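Local atomic coordinates of putative agmatinase (Clostridium difficile, PDB entry 3LHL), a protein that probably hydrolyses agmatine to putrescine and urea, as a manganese-dependent member of the arginase family. Residues Asn4-Val15 with Asn56-Glu64; Gly149-Ile158 with His174-Phe185. One frame throughout, in Å; residues are numbered along the deposited sequence.

Interaction 1. Residues Asn4-Val15 with Asn56-Glu64; sequences NYEESNLIVFGV and NICDYGDLE
Strands 10-15 and 57-62 form the parallel pair at one margin of the central sheet, their axes only 4° from parallel. The ladder begins regularly: Cys58 N donates to Leu10 O at 3.0 Å, Val12 N to Cys58 O, and Tyr60 N to Val12 O at 2.8 Å. Gly14 N then bonds to Gly61 O rather than to Tyr60 O, and Leu63 N closes the series on Gly14 O, so strand 57-62 carries one extra residue, a beta bulge. Here Asp59 OD1 accepts from Gly61 N at 2.8 Å, an Asx turn that helps shape the bulge.

On the face of Ile11 and Cys58, the hydroxyl of Tyr60 lies over the rim of the Tyr5 ring, with Tyr60 OH 3.5 Å from Tyr5 CD1. The two rings are slid apart and tilted by 28°, so they barely overlap. Ile11 supports Tyr60 with CG2, which sits over a ring face 3.9 Å from Tyr60 CG. Its other branch, with CG1 beside the backbone N (chi1 -51°), brings Ile11 CD1 tightly to Cys58 CB at 3.4 Å. Asn4 O receives both Ser8 N and Ser8 OG, tying down the turn that carries Tyr5, whose own hydroxyl bonds to Asp87. On the reverse face Val12 CG2 meets Ile57 CG2 at 3.9 Å.

Helix 70-86 packs on Ile11, Phe13 and Tyr60, and helix 258-278 on Leu10 and Ile57. A parallel edge pair flanked by helices on both faces is characteristic of the three-layer alpha/beta/alpha fold of the arginase family.

Interaction 2. Residues Gly149-Ile158 with His174-Phe185; sequences GDNKIFQFGI and HTYMEIGGIDTF
Phe156 and Phe185 make a T-shaped pair: the edge of Phe185 points at one face of Phe156, the planes stand at 90°, and Phe185 CD1 is 3.7 Å from Phe156 CZ. Tyr176, with CG anti to the backbone N (chi1 166°), sets its ring across Phe156, the two planes oblique at 53°. Its CE2 comes within 3.9 Å of Phe156 CE1, while Phe154 CD1 presses on Tyr176 CB at 3.4 Å, completing a four-ring cluster. The opposite sheet face holds Ile158 CG1 against CG of selenomethionine Met177 at 3.6 Å.

Between these faces the parallel ladder runs Tyr176 N to Ile153 O, Gln155 N to Tyr176 O and Glu178 N to Gln155 O. The chain then turns a corner at Gly157, and Gly180 N returns to Ile158 O at 2.6 Å.

Polar groups border the cluster. Glu178 OE1, in plane at the edge of the Phe156 ring, takes Thr184 N (2.8 Å) and Thr184 OG1 from the same face of its carboxylate. Tyr176 OH in turn donates to Thr184 OG1 at 2.7 Å, a short relay that fixes the tyrosine's outer end. At the far edge His174 ND1 donates to the syn side of Asp150 OD1 at 2.6 Å, with the oxygen in the imidazole plane. Trp145 also bonds to that oxygen and Glu172 holds His174 NE2; two carboxylates would probably stabilise a protonated ring. One water bridges Gly149 O, Ile153 N and His174 O just ahead of the first direct rung of the ladder.

Strand 153-158, helix 163-170 and strand 176-179 thus constitute a beta-alpha-beta crossover unit, a building block of the arginase alpha/beta fold.

Overall arrangement
The two contacts are the opposite margins of one eight-stranded parallel sheet: interaction 1 contains edge strand 57-62 and interaction 2 edge strand 176-179, each with its inner neighbour. Their centres lie 29 Å apart, on opposite sides of the chain's centre, and their nearest atoms are about 16 Å apart, so they do not touch, and the four other strands of the sheet lie between the two pairs. The manganese site sits closer to interaction 2: the side chain of Ile158 is about 4 Å from that of metal ligand Asp121 and about 8 Å from a manganese ion. In interaction 1 the side chain of Val15 comes no nearer than about 11 Å to that of His98, another manganese ligand.

Interaction 1. Residues Asn4-Val15 with Asn56-Glu64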
loop_
_atom_site.group_PDB
_atom_site.type_symbol
_atom_site.label_atom_id
_atom_site.label_comp_id
_atom_site.label_asym_id
_atom_site.label_seq_id
_atom_site.Cartn_x
_atom_site.Cartn_y
_atom_site.Cartn_z
ATOM N N ASN A 4 3.387 21.646 6.741
ATOM C CA ASN A 4 4.736 21.651 7.382
ATOM C C ASN A 4 4.952 20.356 8.161
ATOM O O ASN A 4 4.024 19.810 8.759
ATOM C CB ASN A 4 4.877 22.855 8.319
ATOM C CG ASN A 4 6.287 23.007 8.878
ATOM O OD1 ASN A 4 6.773 22.155 9.629
ATOM N ND2 ASN A 4 6.951 24.098 8.512
ATOM N N TYR A 5 6.190 19.879 8.147
ATOM C CA TYR A 5 6.564 18.638 8.811
ATOM C C TYR A 5 6.206 18.540 10.293
ATOM O O TYR A 5 5.433 17.670 10.694
ATOM C CB TYR A 5 8.061 18.404 8.646
ATOM C CG TYR A 5 8.521 17.037 9.085
ATOM C CD1 TYR A 5 8.306 15.917 8.283
ATOM C CD2 TYR A 5 9.181 16.861 10.302
ATOM C CE1 TYR A 5 8.740 14.656 8.678
ATOM C CE2 TYR A 5 9.619 15.602 10.708
ATOM C CZ TYR A 5 9.397 14.508 9.891
ATOM O OH TYR A 5 9.845 13.271 10.278
ATOM N N GLU A 6 6.771 19.428 11.104
ATOM C CA GLU A 6 6.536 19.405 12.543
ATOM C C GLU A 6 5.074 19.454 12.974
ATOM O O GLU A 6 4.707 18.859 13.985
ATOM C CB GLU A 6 7.303 20.543 13.230
ATOM C CG GLU A 6 6.813 21.946 12.889
ATOM C CD GLU A 6 7.341 23.002 13.854
ATOM O OE1 GLU A 6 7.033 22.915 15.065
ATOM O OE2 GLU A 6 8.064 23.918 13.403
ATOM N N GLU A 7 4.235 20.149 12.215
ATOM C CA GLU A 7 2.827 20.266 12.581
ATOM C C GLU A 7 1.940 19.092 12.178
ATOM O O GLU A 7 0.929 18.830 12.826
ATOM C CB GLU A 7 2.235 21.548 11.994
ATOM C CG GLU A 7 3.000 22.811 12.349
ATOM C CD GLU A 7 2.279 24.069 11.899
ATOM O OE1 GLU A 7 1.235 24.406 12.502
ATOM O OE2 GLU A 7 2.750 24.716 10.936
ATOM N N SER A 8 2.314 18.385 11.120
ATOM C CA SER A 8 1.503 17.270 10.633
ATOM C C SER A 8 1.812 15.924 11.283
ATOM O O SER A 8 2.944 15.660 11.685
ATOM C CB SER A 8 1.659 17.144 9.115
ATOM O OG SER A 8 1.301 18.346 8.452
ATOM N N ASN A 9 0.788 15.081 11.390
ATOM C CA ASN A 9 0.945 13.749 11.963
ATOM C C ASN A 9 1.100 12.712 10.850
ATOM O O ASN A 9 1.588 11.606 11.081
ATOM C CB ASN A 9 -0.262 13.389 12.834
ATOM C CG ASN A 9 -0.416 14.310 14.032
ATOM O OD1 ASN A 9 0.523 14.503 14.805
ATOM N ND2 ASN A 9 -1.606 14.881 14.191
ATOM N N LEU A 10 0.680 13.077 9.642
ATOM C CA LEU A 10 0.773 12.186 8.488
ATOM C C LEU A 10 1.724 12.796 7.459
ATOM O O LEU A 10 1.514 13.921 6.991
ATOM C CB LEU A 10 -0.611 11.985 7.869
ATOM C CG LEU A 10 -0.763 11.000 6.702
ATOM C CD1 LEU A 10 -0.341 9.597 7.133
ATOM C CD2 LEU A 10 -2.219 11.003 6.230
ATOM N N ILE A 11 2.771 12.051 7.119
ATOM C CA ILE A 11 3.774 12.502 6.161
ATOM C C ILE A 11 3.692 11.653 4.896
ATOM O O ILE A 11 4.030 10.463 4.902
ATOM C CB ILE A 11 5.195 12.388 6.755
ATOM C CG1 ILE A 11 5.238 13.066 8.132
ATOM C CG2 ILE A 11 6.215 13.016 5.805
ATOM C CD1 ILE A 11 4.870 14.542 8.122
ATOM N N VAL A 12 3.241 12.282 3.817
ATOM C CA VAL A 12 3.077 11.634 2.523
ATOM C C VAL A 12 4.288 11.901 1.642
ATOM O O VAL A 12 4.703 13.049 1.481
ATOM C CB VAL A 12 1.838 12.185 1.783
ATOM C CG1 VAL A 12 1.645 11.450 0.475
ATOM C CG2 VAL A 12 0.608 12.076 2.668
ATOM N N PHE A 13 4.855 10.845 1.070
ATOM C CA PHE A 13 6.007 11.014 0.197
ATOM C C PHE A 13 5.965 9.983 -0.917
ATOM O O PHE A 13 5.384 8.904 -0.766
ATOM C CB PHE A 13 7.323 10.932 0.999
ATOM C CG PHE A 13 7.612 9.577 1.586
ATOM C CD1 PHE A 13 8.468 8.691 0.935
ATOM C CD2 PHE A 13 7.040 9.193 2.796
ATOM C CE1 PHE A 13 8.754 7.438 1.480
ATOM C CE2 PHE A 13 7.316 7.942 3.351
ATOM C CZ PHE A 13 8.177 7.063 2.691
ATOM N N GLY A 14 6.557 10.337 -2.050
ATOM C CA GLY A 14 6.565 9.436 -3.182
ATOM C C GLY A 14 7.891 8.736 -3.351
ATOM O O GLY A 14 8.933 9.246 -2.935
ATOM N N VAL A 15 7.836 7.552 -3.950
ATOM C CA VAL A 15 9.020 6.742 -4.215
ATOM C C VAL A 15 8.870 6.196 -5.628
ATOM O O VAL A 15 8.267 5.136 -5.830
ATOM C CB VAL A 15 9.135 5.548 -3.238
ATOM C CG1 VAL A 15 10.354 4.705 -3.595
ATOM C CG2 VAL A 15 9.242 6.049 -1.804
ATOM N N ASN A 56 -3.758 18.468 9.362
ATOM C CA ASN A 56 -2.379 18.835 9.113
ATOM C C ASN A 56 -1.706 17.639 8.458
ATOM O O ASN A 56 -1.395 16.640 9.112
ATOM C CB ASN A 56 -1.674 19.193 10.417
ATOM C CG ASN A 56 -2.094 20.546 10.946
ATOM O OD1 ASN A 56 -1.895 21.567 10.287
ATOM N ND2 ASN A 56 -2.683 20.563 12.136
ATOM N N ILE A 57 -1.515 17.742 7.151
ATOM C CA ILE A 57 -0.872 16.691 6.383
ATOM C C ILE A 57 0.307 17.299 5.646
ATOM O O ILE A 57 0.190 18.352 5.022
ATOM C CB ILE A 57 -1.849 16.072 5.363
ATOM C CG1 ILE A 57 -3.059 15.487 6.102
ATOM C CG2 ILE A 57 -1.141 14.992 4.553
ATOM C CD1 ILE A 57 -4.208 15.086 5.189
ATOM N N CYS A 58 1.451 16.640 5.727
ATOM C CA CYS A 58 2.639 17.145 5.063
ATOM C C CYS A 58 2.891 16.442 3.744
ATOM O O CYS A 58 2.845 15.212 3.666
ATOM C CB CYS A 58 3.864 16.980 5.965
ATOM S SG CYS A 58 5.425 17.442 5.165
ATOM N N ASP A 59 3.140 17.235 2.706
ATOM C CA ASP A 59 3.453 16.709 1.379
ATOM C C ASP A 59 4.969 16.807 1.275
ATOM O O ASP A 59 5.504 17.860 0.923
ATOM C CB ASP A 59 2.813 17.565 0.276
ATOM C CG ASP A 59 3.220 17.118 -1.124
ATOM O OD1 ASP A 59 4.252 16.429 -1.258
ATOM O OD2 ASP A 59 2.518 17.464 -2.100
ATOM N N TYR A 60 5.659 15.716 1.587
ATOM C CA TYR A 60 7.116 15.703 1.537
ATOM C C TYR A 60 7.673 15.587 0.123
ATOM O O TYR A 60 8.881 15.656 -0.075
ATOM C CB TYR A 60 7.654 14.556 2.395
ATOM C CG TYR A 60 8.663 14.988 3.442
ATOM C CD1 TYR A 60 8.507 16.189 4.138
ATOM C CD2 TYR A 60 9.744 14.169 3.778
ATOM C CE1 TYR A 60 9.397 16.564 5.142
ATOM C CE2 TYR A 60 10.642 14.534 4.786
ATOM C CZ TYR A 60 10.461 15.731 5.466
ATOM O OH TYR A 60 11.332 16.087 6.476
ATOM N N GLY A 61 6.793 15.419 -0.859
ATOM C CA GLY A 61 7.246 15.287 -2.229
ATOM C C GLY A 61 7.882 13.930 -2.492
ATOM O O GLY A 61 7.654 12.964 -1.759
ATOM N N ASP A 62 8.692 13.853 -3.542
ATOM C CA ASP A 62 9.346 12.603 -3.887
ATOM C C ASP A 62 10.701 12.442 -3.217
ATOM O O ASP A 62 11.475 13.397 -3.094
ATOM C CB ASP A 62 9.510 12.483 -5.401
ATOM C CG ASP A 62 8.180 12.429 -6.126
ATOM O OD1 ASP A 62 7.232 11.828 -5.572
ATOM O OD2 ASP A 62 8.086 12.971 -7.249
ATOM N N LEU A 63 10.970 11.220 -2.773
ATOM C CA LEU A 63 12.230 10.900 -2.130
ATOM C C LEU A 63 13.296 10.802 -3.212
ATOM O O LEU A 63 13.094 10.148 -4.236
ATOM C CB LEU A 63 12.118 9.564 -1.399
ATOM C CG LEU A 63 13.419 8.998 -0.824
ATOM C CD1 LEU A 63 13.971 9.931 0.263
ATOM C CD2 LEU A 63 13.147 7.609 -0.268
ATOM N N GLU A 64 14.427 11.462 -2.995
ATOM C CA GLU A 64 15.507 11.413 -3.968
ATOM C C GLU A 64 16.164 10.054 -3.795
ATOM O O GLU A 64 16.604 9.714 -2.704
ATOM C CB GLU A 64 16.524 12.525 -3.706
ATOM C CG GLU A 64 17.551 12.681 -4.814
ATOM C CD GLU A 64 18.633 13.695 -4.480
ATOM O OE1 GLU A 64 18.295 14.859 -4.166
ATOM O OE2 GLU A 64 19.826 13.325 -4.539
HETATM O O HOH W 1 -1.705 16.292 11.867
#

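Interaction 2. Residues Gly149-Ile158 with His174-Phe185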
loop_
_atom_site.group_PDB
_atom_site.type_symbol
_atom_site.label_atom_id
_atom_site.label_comp_id
_atom_site.label_asym_id
_atom_site.label_seq_id
_atom_site.Cartn_x
_atom_site.Cartn_y
_atom_site.Cartn_z
ATOM N N GLY A 149 6.318 -13.551 10.950
ATOM C CA GLY A 149 5.849 -14.908 11.174
ATOM C C GLY A 149 4.345 -15.043 11.017
ATOM O O GLY A 149 3.675 -14.120 10.542
ATOM N N ASP A 150 3.811 -16.188 11.435
ATOM C CA ASP A 150 2.384 -16.476 11.313
ATOM C C ASP A 150 1.446 -15.623 12.162
ATOM O O ASP A 150 1.850 -15.004 13.150
ATOM C CB ASP A 150 2.112 -17.947 11.637
ATOM C CG ASP A 150 2.982 -18.903 10.833
ATOM O OD1 ASP A 150 3.344 -18.584 9.679
ATOM O OD2 ASP A 150 3.289 -19.992 11.360
ATOM N N ASN A 151 0.179 -15.608 11.754
ATOM C CA ASN A 151 -0.877 -14.888 12.455
ATOM C C ASN A 151 -0.670 -13.386 12.568
ATOM O O ASN A 151 -1.118 -12.769 13.528
ATOM C CB ASN A 151 -1.050 -15.497 13.849
ATOM C CG ASN A 151 -1.334 -16.990 13.794
ATOM O OD1 ASN A 151 -0.736 -17.776 14.524
ATOM N ND2 ASN A 151 -2.248 -17.385 12.917
ATOM N N LYS A 152 0.006 -12.795 11.591
ATOM C CA LYS A 152 0.242 -11.355 11.611
ATOM C C LYS A 152 -0.152 -10.718 10.281
ATOM O O LYS A 152 -0.476 -9.532 10.221
ATOM C CB LYS A 152 1.723 -11.058 11.874
ATOM C CG LYS A 152 2.331 -11.821 13.039
ATOM C CD LYS A 152 1.654 -11.494 14.358
ATOM C CE LYS A 152 1.823 -10.037 14.729
ATOM N NZ LYS A 152 1.355 -9.791 16.121
ATOM N N ILE A 153 -0.120 -11.517 9.218
ATOM C CA ILE A 153 -0.431 -11.027 7.883
ATOM C C ILE A 153 -1.817 -11.434 7.409
ATOM O O ILE A 153 -2.201 -12.602 7.503
ATOM C CB ILE A 153 0.629 -11.528 6.886
ATOM C CG1 ILE A 153 2.020 -11.140 7.406
ATOM C CG2 ILE A 153 0.378 -10.944 5.499
ATOM C CD1 ILE A 153 3.168 -11.707 6.602
ATOM N N PHE A 154 -2.562 -10.451 6.904
ATOM C CA PHE A 154 -3.920 -10.654 6.404
ATOM C C PHE A 154 -4.000 -10.123 4.981
ATOM O O PHE A 154 -3.790 -8.937 4.741
ATOM C CB PHE A 154 -4.915 -9.924 7.305
ATOM C CG PHE A 154 -4.904 -10.418 8.715
ATOM C CD1 PHE A 154 -5.853 -11.338 9.150
ATOM C CD2 PHE A 154 -3.901 -10.017 9.595
ATOM C CE1 PHE A 154 -5.801 -11.858 10.439
ATOM C CE2 PHE A 154 -3.839 -10.532 10.889
ATOM C CZ PHE A 154 -4.791 -11.456 11.310
ATOM N N GLN A 155 -4.309 -11.009 4.042
ATOM C CA GLN A 155 -4.367 -10.640 2.638
ATOM C C GLN A 155 -5.794 -10.661 2.117
ATOM O O GLN A 155 -6.583 -11.528 2.489
ATOM C CB GLN A 155 -3.476 -11.594 1.842
ATOM C CG GLN A 155 -2.165 -11.899 2.571
ATOM C CD GLN A 155 -1.189 -12.694 1.736
ATOM O OE1 GLN A 155 -0.650 -12.195 0.744
ATOM N NE2 GLN A 155 -0.957 -13.938 2.127
ATOM N N PHE A 156 -6.113 -9.702 1.253
ATOM C CA PHE A 156 -7.457 -9.581 0.697
ATOM C C PHE A 156 -7.486 -9.332 -0.804
ATOM O O PHE A 156 -6.662 -8.590 -1.330
ATOM C CB PHE A 156 -8.186 -8.431 1.388
ATOM C CG PHE A 156 -8.339 -8.615 2.856
ATOM C CD1 PHE A 156 -9.484 -9.215 3.378
ATOM C CD2 PHE A 156 -7.336 -8.199 3.726
ATOM C CE1 PHE A 156 -9.628 -9.395 4.749
ATOM C CE2 PHE A 156 -7.473 -8.377 5.103
ATOM C CZ PHE A 156 -8.619 -8.974 5.614
ATOM N N GLY A 157 -8.451 -9.953 -1.477
ATOM C CA GLY A 157 -8.614 -9.771 -2.909
ATOM C C GLY A 157 -7.709 -10.599 -3.800
ATOM O O GLY A 157 -7.755 -10.467 -5.024
ATOM N N ILE A 158 -6.898 -11.458 -3.192
ATOM C CA ILE A 158 -5.957 -12.293 -3.930
ATOM C C ILE A 158 -6.644 -13.184 -4.965
ATOM O O ILE A 158 -7.628 -13.856 -4.665
ATOM C CB ILE A 158 -5.152 -13.200 -2.970
ATOM C CG1 ILE A 158 -4.774 -12.429 -1.694
ATOM C CG2 ILE A 158 -3.898 -13.720 -3.684
ATOM C CD1 ILE A 158 -3.898 -11.205 -1.913
ATOM N N HIS A 174 0.310 -19.784 7.059
ATOM C CA HIS A 174 1.331 -18.828 7.451
ATOM C C HIS A 174 0.804 -17.391 7.394
ATOM O O HIS A 174 1.398 -16.477 7.964
ATOM C CB HIS A 174 2.568 -18.997 6.570
ATOM C CG HIS A 174 3.312 -20.273 6.828
ATOM N ND1 HIS A 174 3.868 -20.577 8.052
ATOM C CD2 HIS A 174 3.580 -21.327 6.021
ATOM C CE1 HIS A 174 4.448 -21.761 7.989
ATOM N NE2 HIS A 174 4.288 -22.238 6.767
ATOM N N THR A 175 -0.323 -17.203 6.711
ATOM C CA THR A 175 -0.951 -15.887 6.611
ATOM C C THR A 175 -2.443 -16.107 6.467
ATOM O O THR A 175 -2.883 -17.209 6.146
ATOM C CB THR A 175 -0.507 -15.093 5.350
ATOM O OG1 THR A 175 -1.179 -15.620 4.199
ATOM C CG2 THR A 175 1.003 -15.192 5.136
ATOM N N TYR A 176 -3.222 -15.066 6.723
ATOM C CA TYR A 176 -4.660 -15.162 6.541
ATOM C C TYR A 176 -4.878 -14.617 5.137
ATOM O O TYR A 176 -4.339 -13.565 4.788
ATOM C CB TYR A 176 -5.422 -14.286 7.530
ATOM C CG TYR A 176 -6.865 -14.130 7.122
ATOM C CD1 TYR A 176 -7.800 -15.122 7.409
ATOM C CD2 TYR A 176 -7.280 -13.025 6.372
ATOM C CE1 TYR A 176 -9.115 -15.025 6.958
ATOM C CE2 TYR A 176 -8.590 -12.917 5.917
ATOM C CZ TYR A 176 -9.502 -13.922 6.214
ATOM O OH TYR A 176 -10.799 -13.821 5.772
HETATM N N MSE A 177 -5.666 -15.316 4.334
HETATM C CA MSE A 177 -5.898 -14.862 2.975
HETATM C C MSE A 177 -7.322 -15.037 2.490
HETATM O O MSE A 177 -7.872 -16.132 2.555
HETATM C CB MSE A 177 -4.958 -15.598 2.018
HETATM C CG MSE A 177 -5.142 -15.222 0.559
HETATM SE SE MSE A 177 -4.006 -16.247 -0.627
HETATM C CE MSE A 177 -2.308 -15.394 -0.229
ATOM N N GLU A 178 -7.929 -13.956 2.016
ATOM C CA GLU A 178 -9.271 -14.067 1.467
ATOM C C GLU A 178 -9.056 -14.061 -0.039
ATOM O O GLU A 178 -8.565 -13.081 -0.609
ATOM C CB GLU A 178 -10.169 -12.894 1.858
ATOM C CG GLU A 178 -11.640 -13.206 1.578
ATOM C CD GLU A 178 -12.518 -11.976 1.449
ATOM O OE1 GLU A 178 -12.380 -11.053 2.278
ATOM O OE2 GLU A 178 -13.358 -11.943 0.520
ATOM N N ILE A 179 -9.413 -15.161 -0.681
ATOM C CA ILE A 179 -9.225 -15.284 -2.116
ATOM C C ILE A 179 -10.416 -14.783 -2.916
ATOM O O ILE A 179 -11.567 -15.026 -2.558
ATOM C CB ILE A 179 -8.929 -16.755 -2.491
ATOM C CG1 ILE A 179 -7.640 -17.202 -1.792
ATOM C CG2 ILE A 179 -8.820 -16.912 -4.012
ATOM C CD1 ILE A 179 -7.380 -18.692 -1.876
ATOM N N GLY A 180 -10.118 -14.059 -3.990
ATOM C CA GLY A 180 -11.151 -13.546 -4.872
ATOM C C GLY A 180 -12.112 -12.506 -4.335
ATOM O O GLY A 180 -13.133 -12.236 -4.968
ATOM N N GLY A 181 -11.807 -11.915 -3.185
ATOM C CA GLY A 181 -12.702 -10.914 -2.634
ATOM C C GLY A 181 -12.161 -10.197 -1.413
ATOM O O GLY A 181 -11.055 -10.482 -0.952
ATOM N N ILE A 182 -12.950 -9.261 -0.893
ATOM C CA ILE A 182 -12.572 -8.481 0.284
ATOM C C ILE A 182 -13.725 -8.430 1.292
ATOM O O ILE A 182 -13.720 -7.613 2.212
ATOM C CB ILE A 182 -12.212 -7.033 -0.112
ATOM C CG1 ILE A 182 -13.419 -6.374 -0.783
ATOM C CG2 ILE A 182 -11.021 -7.028 -1.075
ATOM C CD1 ILE A 182 -13.194 -4.948 -1.179
ATOM N N ASP A 183 -14.700 -9.313 1.114
ATOM C CA ASP A 183 -15.881 -9.358 1.975
ATOM C C ASP A 183 -15.634 -9.591 3.464
ATOM O O ASP A 183 -16.418 -9.142 4.298
ATOM C CB ASP A 183 -16.856 -10.415 1.452
ATOM C CG ASP A 183 -17.315 -10.128 0.033
ATOM O OD1 ASP A 183 -17.852 -9.025 -0.205
ATOM O OD2 ASP A 183 -17.141 -11.003 -0.845
ATOM N N THR A 184 -14.549 -10.285 3.801
ATOM C CA THR A 184 -14.240 -10.565 5.195
ATOM C C THR A 184 -13.479 -9.442 5.897
ATOM O O THR A 184 -13.206 -9.534 7.097
ATOM C CB THR A 184 -13.402 -11.852 5.332
ATOM O OG1 THR A 184 -12.124 -11.657 4.714
ATOM C CG2 THR A 184 -14.107 -13.027 4.668
ATOM N N PHE A 185 -13.148 -8.380 5.167
ATOM C CA PHE A 185 -12.382 -7.273 5.746
ATOM C C PHE A 185 -12.944 -6.689 7.041
ATOM O O PHE A 185 -12.197 -6.467 7.995
ATOM C CB PHE A 185 -12.195 -6.144 4.731
ATOM C CG PHE A 185 -11.156 -5.126 5.147
ATOM C CD1 PHE A 185 -9.836 -5.519 5.397
ATOM C CD2 PHE A 185 -11.499 -3.784 5.318
ATOM C CE1 PHE A 185 -8.873 -4.587 5.815
ATOM C CE2 PHE A 185 -10.548 -2.845 5.734
ATOM C CZ PHE A 185 -9.228 -3.248 5.986
HETATM O O HOH W 2 1.212 -13.962 9.117
#